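Local coordinates for protein histone-lysine N-methyltransferase, H3 lysine-9 specific SUVH6 (Arabidopsis thaliana, PDB 6A5K) that probably methylates histone H3 at the H3K9 position with S-adenosylmethionine as methyl donor and, through its SRA domain, recognises methylated non-CG DNA, at residues A[413-416]-A[417-420]. The protein carries 1 engineered substitution. Numbering follows the deposited sequence.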
loop_
_atom_site.group_PDB
_atom_site.type_symbol
_atom_site.label_atom_id
_atom_site.label_comp_id
_atom_site.label_asym_id
_atom_site.label_seq_id
_atom_site.Cartn_x
_atom_site.Cartn_y
_atom_site.Cartn_z
ATOM N N LEU A 413 15.712 1.232 1.322
ATOM C CA LEU A 413 15.244 -0.140 1.332
ATOM C C LEU A 413 16.260 -1.062 0.678
ATOM O O LEU A 413 16.587 -2.099 1.231
ATOM C CB LEU A 413 13.886 -0.252 0.634
ATOM C CG LEU A 413 13.117 -1.558 0.874
ATOM C CD1 LEU A 413 12.777 -1.715 2.347
ATOM C CD2 LEU A 413 11.851 -1.594 0.038
ATOM N N ALA A 414 16.767 -0.672 -0.486
ATOM C CA ALA A 414 17.787 -1.460 -1.179
ATOM C C ALA A 414 18.983 -1.745 -0.269
ATOM O O ALA A 414 19.546 -2.841 -0.281
ATOM C CB ALA A 414 18.241 -0.747 -2.444
ATOM N N GLN A 415 19.350 -0.762 0.543
ATOM C CA GLN A 415 20.473 -0.935 1.454
ATOM C C GLN A 415 20.135 -1.928 2.569
ATOM O O GLN A 415 20.874 -2.899 2.786
ATOM C CB GLN A 415 20.895 0.414 2.041
ATOM C CG GLN A 415 22.223 0.935 1.514
ATOM C CD GLN A 415 23.255 -0.159 1.317
ATOM O OE1 GLN A 415 23.747 -0.368 0.205
ATOM N NE2 GLN A 415 23.571 -0.883 2.392
ATOM N N GLY A 416 19.028 -1.689 3.269
ATOM C CA GLY A 416 18.612 -2.597 4.334
ATOM C C GLY A 416 18.514 -4.040 3.860
ATOM O O GLY A 416 18.913 -4.995 4.540
HETATM N N MSE A 417 18.000 -4.189 2.646
HETATM C CA MSE A 417 17.846 -5.501 2.038
HETATM C C MSE A 417 19.179 -6.133 1.663
HETATM O O MSE A 417 19.355 -7.344 1.806
HETATM C CB MSE A 417 16.954 -5.391 0.816
HETATM C CG MSE A 417 15.553 -4.941 1.169
HETATM SE SE MSE A 417 14.403 -5.274 -0.330
HETATM C CE MSE A 417 14.810 -7.146 -0.464
ATOM N N SER A 418 20.117 -5.319 1.189
ATOM C CA SER A 418 21.450 -5.832 0.897
ATOM C C SER A 418 22.086 -6.340 2.182
ATOM O O SER A 418 22.841 -7.313 2.172
ATOM C CB SER A 418 22.333 -4.761 0.261
ATOM O OG SER A 418 22.761 -3.829 1.232
ATOM N N GLU A 419 21.779 -5.672 3.291
ATOM C CA GLU A 419 22.258 -6.121 4.594
ATOM C C GLU A 419 21.611 -7.431 5.025
ATOM O O GLU A 419 22.251 -8.251 5.681
ATOM C CB GLU A 419 22.011 -5.055 5.660
ATOM C CG GLU A 419 22.611 -3.705 5.334
ATOM C CD GLU A 419 22.509 -2.740 6.495
ATOM O OE1 GLU A 419 23.030 -1.609 6.376
ATOM O OE2 GLU A 419 21.911 -3.121 7.528
ATOM N N LEU A 420 20.347 -7.633 4.668
ATOM C CA LEU A 420 19.669 -8.875 5.051
ATOM C C LEU A 420 20.222 -10.129 4.364
ATOM O O LEU A 420 20.357 -11.177 4.998
ATOM C CB LEU A 420 18.170 -8.774 4.781
ATOM C CG LEU A 420 17.419 -7.839 5.718
ATOM C CD1 LEU A 420 15.936 -7.981 5.479
ATOM C CD2 LEU A 420 17.758 -8.153 7.161
#
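Leu413, Ala414, Gln415 and Gly416 each accept an alpha-helical i to i+4 bond at their backbone O, from the backbone N of Met417, Ser418, Glu419 and Leu420 in turn, with lengths of 2.9 to 3.0 Å. Ser418 adds a side-chain bond. Its OG turns back to the preceding turn and gives a hydrogen bond of 2.6 Å to Gln415 O. This hydroxyl sits between its own backbone N and carbonyl carbon (chi1 75°), and from there it meets the Gln415 carbonyl in plane, on a lone pair. The side chain of Gln415 bends at chi2, and its NE2 comes to 3.3 Å from Ser418 OG. On another side of the helix, the selenium of selenomethionine Met417 lies 4.1 Å from Leu413 CG. Met417 and Leu420 also touch Leu16 and Val20 of helix 5-29. Leu420, the buried residue, reaches Ile51 and Leu52 of helix 44-54 as well. The short helix 412-420 of the SET region is therefore amphipathic: its apolar side packs on the two N-terminal helices, while Gln415, Ser418 and Glu419 form an exposed polar side. On that polar side Gln415 O is gripped by two donors, Glu419 N and Ser418 OG. The serine hydroxyl thus donates to the helix's own backbone and ties Ser418 to the turn before it.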